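Local coordinates for protein aminopeptidase YwaD (Bacillus subtilis, PDB 6HC6) that is a secreted dizinc aminopeptidase of the M28 family that releases a range of N-terminal amino acids from peptides by hydrolysis, at residues L322-T327 with P398-P403; G259-G264 with E408-E413. All blocks are in the same frame, centred on the assembly; numbering follows the deposited sequence.

Contact 1. Residues L322-T327 with P398-P403; sequences LDMVGT and PWYHTP. With ZN (zinc ion), chain E; ZN (zinc ion), chain D.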
loop_
_atom_site.group_PDB
_atom_site.type_symbol
_atom_site.label_atom_id
_atom_site.label_comp_id
_atom_site.label_asym_id
_atom_site.label_seq_id
_atom_site.Cartn_x
_atom_site.Cartn_y
_atom_site.Cartn_z
ATOM N N LEU A 322 3.149 10.462 0.387
ATOM C CA LEU A 322 4.183 10.073 -0.572
ATOM C C LEU A 322 4.148 8.562 -0.767
ATOM O O LEU A 322 4.408 7.814 0.177
ATOM C CB LEU A 322 5.558 10.502 -0.062
ATOM C CG LEU A 322 5.561 11.956 0.421
ATOM C CD1 LEU A 322 6.852 12.304 1.131
ATOM C CD2 LEU A 322 5.354 12.850 -0.772
ATOM N N ASP A 323 3.851 8.106 -1.983
ATOM C CA ASP A 323 3.750 6.664 -2.227
ATOM C C ASP A 323 4.187 6.404 -3.662
ATOM O O ASP A 323 3.434 6.695 -4.593
ATOM C CB ASP A 323 2.320 6.163 -1.967
ATOM C CG ASP A 323 2.190 4.638 -1.966
ATOM O OD1 ASP A 323 3.142 3.935 -2.309
ATOM O OD2 ASP A 323 1.104 4.116 -1.605
ATOM N N MET A 324 5.383 5.874 -3.809
ATOM C CA MET A 324 6.005 5.516 -5.079
ATOM C C MET A 324 6.609 6.735 -5.757
ATOM O O MET A 324 6.154 7.152 -6.756
ATOM C CB MET A 324 5.048 4.725 -5.973
ATOM C CG MET A 324 4.834 3.315 -5.501
ATOM S SD MET A 324 3.578 2.327 -6.311
ATOM C CE MET A 324 4.250 2.248 -7.958
ATOM N N VAL A 325 7.677 7.203 -5.175
ATOM C CA VAL A 325 8.251 8.447 -5.656
ATOM C C VAL A 325 9.705 8.273 -6.089
ATOM O O VAL A 325 10.428 9.245 -6.183
ATOM C CB VAL A 325 8.125 9.555 -4.592
ATOM C CG1 VAL A 325 6.668 10.002 -4.466
ATOM C CG2 VAL A 325 8.678 9.077 -3.247
ATOM N N GLY A 326 10.141 7.049 -6.384
ATOM C CA GLY A 326 11.526 6.900 -6.789
ATOM C C GLY A 326 11.856 5.929 -7.908
ATOM O O GLY A 326 13.019 5.529 -8.036
ATOM N N THR A 327 10.892 5.541 -8.738
ATOM C CA THR A 327 11.200 4.494 -9.706
ATOM C C THR A 327 12.214 4.995 -10.723
ATOM O O THR A 327 12.230 6.177 -11.081
ATOM C CB THR A 327 9.947 4.001 -10.428
ATOM O OG1 THR A 327 10.300 2.878 -11.243
ATOM C CG2 THR A 327 9.384 5.082 -11.340
ATOM N N PRO A 398 6.505 -1.675 -14.348
ATOM C CA PRO A 398 6.103 -3.088 -14.372
ATOM C C PRO A 398 6.548 -3.859 -13.140
ATOM O O PRO A 398 6.060 -4.972 -12.918
ATOM C CB PRO A 398 6.782 -3.625 -15.639
ATOM C CG PRO A 398 7.921 -2.691 -15.890
ATOM C CD PRO A 398 7.425 -1.343 -15.455
ATOM N N TRP A 399 7.437 -3.296 -12.330
ATOM C CA TRP A 399 8.003 -4.014 -11.195
ATOM C C TRP A 399 7.136 -3.932 -9.948
ATOM O O TRP A 399 7.395 -4.657 -8.980
ATOM C CB TRP A 399 9.405 -3.467 -10.916
ATOM C CG TRP A 399 10.210 -3.397 -12.183
ATOM C CD1 TRP A 399 10.428 -4.414 -13.072
ATOM C CD2 TRP A 399 10.880 -2.251 -12.718
ATOM N NE1 TRP A 399 11.201 -3.974 -14.120
ATOM C CE2 TRP A 399 11.491 -2.649 -13.926
ATOM C CE3 TRP A 399 11.030 -0.931 -12.292
ATOM C CZ2 TRP A 399 12.237 -1.770 -14.705
ATOM C CZ3 TRP A 399 11.768 -0.067 -13.064
ATOM C CH2 TRP A 399 12.364 -0.486 -14.257
ATOM N N TYR A 400 6.116 -3.076 -9.965
ATOM C CA TYR A 400 5.222 -2.862 -8.836
ATOM C C TYR A 400 4.644 -4.181 -8.332
ATOM O O TYR A 400 4.168 -5.009 -9.121
ATOM C CB TYR A 400 4.122 -1.899 -9.311
ATOM C CG TYR A 400 2.837 -1.821 -8.531
ATOM C CD1 TYR A 400 2.720 -0.992 -7.423
ATOM C CD2 TYR A 400 1.712 -2.529 -8.947
ATOM C CE1 TYR A 400 1.528 -0.893 -6.737
ATOM C CE2 TYR A 400 0.518 -2.442 -8.260
ATOM C CZ TYR A 400 0.432 -1.621 -7.154
ATOM O OH TYR A 400 -0.747 -1.516 -6.451
ATOM N N HIS A 401 4.747 -4.391 -7.015
ATOM C CA HIS A 401 4.199 -5.572 -6.340
ATOM C C HIS A 401 4.842 -6.876 -6.813
ATOM O O HIS A 401 4.213 -7.941 -6.772
ATOM C CB HIS A 401 2.673 -5.627 -6.493
ATOM C CG HIS A 401 1.949 -4.673 -5.589
ATOM N ND1 HIS A 401 0.583 -4.728 -5.390
ATOM C CD2 HIS A 401 2.401 -3.650 -4.828
ATOM C CE1 HIS A 401 0.229 -3.778 -4.540
ATOM N NE2 HIS A 401 1.312 -3.103 -4.196
ATOM N N THR A 402 6.101 -6.827 -7.238
ATOM C CA THR A 402 6.858 -8.002 -7.649
ATOM C C THR A 402 8.187 -8.026 -6.911
ATOM O O THR A 402 8.594 -7.026 -6.308
ATOM C CB THR A 402 7.130 -8.023 -9.164
ATOM O OG1 THR A 402 8.217 -7.144 -9.459
ATOM C CG2 THR A 402 5.895 -7.625 -9.987
ATOM N N PRO A 403 8.897 -9.159 -6.937
ATOM C CA PRO A 403 10.257 -9.176 -6.371
ATOM C C PRO A 403 11.189 -8.190 -7.042
ATOM O O PRO A 403 12.255 -7.894 -6.491
ATOM C CB PRO A 403 10.716 -10.624 -6.596
ATOM C CG PRO A 403 9.459 -11.408 -6.647
ATOM C CD PRO A 403 8.445 -10.519 -7.301
HETATM ZN ZN ZN E . 1.239 -1.404 -2.922
HETATM ZN ZN ZN D . 2.063 2.159 -1.976
HETATM O O HOH W 1 1.081 2.213 -3.715
HETATM O O HOH W 2 0.772 0.555 -1.799
#

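Contact 2. Residues G259-G264 with E408-E413; sequences GANDNG and EHISKE. With ZN (zinc ion), chain D; ZN (zinc ion), chain E.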
loop_
_atom_site.group_PDB
_atom_site.type_symbol
_atom_site.label_atom_id
_atom_site.label_comp_id
_atom_site.label_asym_id
_atom_site.label_seq_id
_atom_site.Cartn_x
_atom_site.Cartn_y
_atom_site.Cartn_z
ATOM N N GLY A 259 9.862 -3.958 -1.843
ATOM C CA GLY A 259 9.185 -2.693 -1.583
ATOM C C GLY A 259 10.113 -1.497 -1.622
ATOM O O GLY A 259 9.966 -0.562 -0.823
ATOM N N ALA A 260 11.098 -1.524 -2.511
ATOM C CA ALA A 260 12.001 -0.384 -2.618
ATOM C C ALA A 260 11.239 0.864 -3.040
ATOM O O ALA A 260 11.314 1.905 -2.372
ATOM C CB ALA A 260 13.126 -0.697 -3.597
ATOM N N ASN A 261 10.480 0.775 -4.140
ATOM C CA ASN A 261 9.679 1.918 -4.558
ATOM C C ASN A 261 8.296 1.979 -3.902
ATOM O O ASN A 261 7.814 3.076 -3.586
ATOM C CB ASN A 261 9.512 1.930 -6.082
ATOM C CG ASN A 261 9.058 3.280 -6.566
ATOM O OD1 ASN A 261 9.539 4.305 -6.050
ATOM N ND2 ASN A 261 8.092 3.314 -7.493
ATOM N N ASP A 262 7.625 0.834 -3.720
ATOM C CA ASP A 262 6.326 0.762 -3.031
ATOM C C ASP A 262 6.524 0.068 -1.682
ATOM O O ASP A 262 6.345 -1.144 -1.585
ATOM C CB ASP A 262 5.299 -0.024 -3.889
ATOM C CG ASP A 262 3.891 0.077 -3.344
ATOM O OD1 ASP A 262 3.632 1.032 -2.568
ATOM O OD2 ASP A 262 3.041 -0.796 -3.684
ATOM N N ASN A 263 6.851 0.825 -0.624
ATOM C CA ASN A 263 6.959 2.275 -0.625
ATOM C C ASN A 263 8.137 2.708 0.242
ATOM O O ASN A 263 8.041 3.644 1.028
ATOM C CB ASN A 263 5.657 2.903 -0.111
ATOM C CG ASN A 263 5.668 4.419 -0.212
ATOM O OD1 ASN A 263 6.282 4.977 -1.119
ATOM N ND2 ASN A 263 4.984 5.088 0.716
ATOM N N GLY A 264 9.259 2.003 0.114
ATOM C CA GLY A 264 10.479 2.515 0.722
ATOM C C GLY A 264 10.762 3.930 0.264
ATOM O O GLY A 264 11.211 4.777 1.045
ATOM N N GLU A 408 17.653 -1.790 -7.115
ATOM C CA GLU A 408 18.198 -1.714 -8.461
ATOM C C GLU A 408 17.330 -0.843 -9.364
ATOM O O GLU A 408 17.830 -0.246 -10.324
ATOM C CB GLU A 408 18.352 -3.137 -9.045
ATOM C CG GLU A 408 18.475 -3.196 -10.545
ATOM C CD GLU A 408 18.752 -4.601 -11.062
ATOM O OE1 GLU A 408 19.413 -4.718 -12.113
ATOM O OE2 GLU A 408 18.305 -5.579 -10.425
ATOM N N HIS A 409 16.039 -0.731 -9.062
ATOM C CA HIS A 409 15.115 0.017 -9.906
ATOM C C HIS A 409 14.685 1.319 -9.248
ATOM O O HIS A 409 13.570 1.791 -9.456
ATOM C CB HIS A 409 13.903 -0.847 -10.259
ATOM C CG HIS A 409 14.242 -1.991 -11.166
ATOM N ND1 HIS A 409 13.905 -3.299 -10.882
ATOM C CD2 HIS A 409 14.910 -2.022 -12.344
ATOM C CE1 HIS A 409 14.349 -4.087 -11.846
ATOM N NE2 HIS A 409 14.958 -3.338 -12.749
ATOM N N ILE A 410 15.565 1.900 -8.443
ATOM C CA ILE A 410 15.333 3.185 -7.794
ATOM C C ILE A 410 16.273 4.186 -8.442
ATOM O O ILE A 410 17.447 3.882 -8.664
ATOM C CB ILE A 410 15.575 3.096 -6.275
ATOM C CG1 ILE A 410 14.439 2.338 -5.594
ATOM C CG2 ILE A 410 15.715 4.499 -5.655
ATOM C CD1 ILE A 410 13.113 3.063 -5.605
ATOM N N SER A 411 15.753 5.374 -8.759
ATOM C CA SER A 411 16.544 6.453 -9.336
ATOM C C SER A 411 16.740 7.550 -8.292
ATOM O O SER A 411 15.760 8.097 -7.771
ATOM C CB SER A 411 15.856 7.030 -10.571
ATOM O OG SER A 411 16.310 8.343 -10.825
ATOM N N LYS A 412 18.001 7.886 -8.001
ATOM C CA LYS A 412 18.263 9.029 -7.129
ATOM C C LYS A 412 17.767 10.327 -7.751
ATOM O O LYS A 412 17.357 11.246 -7.030
ATOM C CB LYS A 412 19.759 9.140 -6.824
ATOM C CG LYS A 412 20.209 8.363 -5.595
ATOM C CD LYS A 412 21.712 8.128 -5.613
ATOM C CE LYS A 412 22.485 9.356 -5.162
ATOM N NZ LYS A 412 23.957 9.120 -5.203
ATOM N N GLU A 413 17.823 10.438 -9.080
ATOM C CA GLU A 413 17.344 11.657 -9.723
ATOM C C GLU A 413 15.846 11.821 -9.529
ATOM O O GLU A 413 15.357 12.943 -9.352
ATOM C CB GLU A 413 17.683 11.648 -11.213
ATOM C CG GLU A 413 19.153 11.796 -11.529
ATOM C CD GLU A 413 19.483 11.286 -12.920
ATOM O OE1 GLU A 413 20.065 10.182 -13.031
ATOM O OE2 GLU A 413 19.148 11.984 -13.899
HETATM ZN ZN ZN D . 2.063 2.159 -1.976
HETATM ZN ZN ZN E . 1.239 -1.404 -2.922
HETATM O O HOH W 1 1.081 2.213 -3.715
HETATM O O HOH W 2 0.772 0.555 -1.799
#

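Contact 1. Residues L322-T327 with P398-P403
Beside the dizinc centre of this M28 peptidase, M324 meets Y400 in a Met-aromatic contact, flanked by one zinc ligand from each segment. M324 SD lies 4.7 Å from the centroid of the Y400 ring and 70° off its normal, an oblique approach. The touch falls on one flank of the phenol, with SD 3.6 Å from Y400 CD1 and the CE methyl beside the same carbon. A bend at chi3 (63°) folds that methyl back against the ring, and the two side chains cross at about a right angle. The phenol is held from two more sides: Y400 CZ sits 3.3 Å above the H401 imidazole, over its centre, and OH is hydrogen-bonded to E452, itself a zinc ligand. An alanine in place of Y400 would probably leave E452 without this hydrogen bond, the M324 sulfur without its aromatic partner and the H401 ring uncovered on that face. Farther out, T327 OG1, whose hydrogen-bond partner is W329, approaches the edge of the W399 ring near its plane, 3.8 Å from CZ3. A type II turn, W399 to T402, shapes the second segment; H401 takes its positive-phi corner and T402 OG1 donates to W399 O at 2.7 Å. From this turn H401 NE2 binds one zinc at 2.1 Å, alongside D262, E295 and E452. D323 grips the other zinc with both oxygens, OD1 at 2.1 Å, and H250 and D262 join it there. Two metals bridged by an aspartate and a water are the hallmark of the co-catalytic zinc site of M28 aminopeptidases.

Contact 2. Residues G259-G264 with E408-E413
Of the flat groups, the N261 carboxamide is the one that meets the other segment: I410 CD1 comes obliquely to its CB and OD1 flank, 3.8 Å from OD1. The polar atoms of this amide are engaged apart from the isoleucine, ND2 donating to E397 and OD1 accepting from the backbone of G326, so its rotation is fixed from two directions. The H409 imidazole carries E408 CG 4.1 Å above one face, toward the rim. The D262 carboxylate turns to the metals and spans them, OD1 on one zinc at 2.0 Å and OD2 on the other. No hydrogen bond crosses the contact; the isoleucine packs by van der Waals contact on alanine and on the backbone and side chain of N261. I410 CG1, trans to the carbonyl carbon (chi1 -73°), reaches A260 CB at 3.9 Å, and a further turn at chi2 (-68°) sends CD1 to N261 CA at 3.8 Å. The residue thus straddles the first turn of a helix, which opens wide: G264 N donates to G259 O at 2.8 Å, a pi-type bond. A cis peptide joins D262 to N263, as in related dizinc aminopeptidases. S411, the N-cap residue of helix 412-430, follows I410 directly. The contact therefore joins the first turn of helix 260-277 to the loop that leads into helix 412-430, and helix 45-59 closes over it, its I52 touching both A260 and I410, with the loop after strand 316-322 alongside.

The centres of the two contacts lie about 6 Å apart, both within the M28 peptidase domain and both reaching the same two zinc ions. Along the chain the order is 259-264, 322-327, 398-403, 408-413, so contact 2 brackets contact 1. Segment 259-264 begins the helix that follows strand 244-250. The loop of 322-327 leaves the neighbouring parallel strand 316-322 of the mixed sheet; the other two belong to the long connection from strand 382-389 to helix 412-430. A probable hydrogen bond, S411 N to G326 O at 2.8 Å, ties the contacts together. Three segments, 259-264, 322-327 and 398-403, supply zinc ligands, while 408-413 packs behind the first, so the contacts probably help to set the ligands in place.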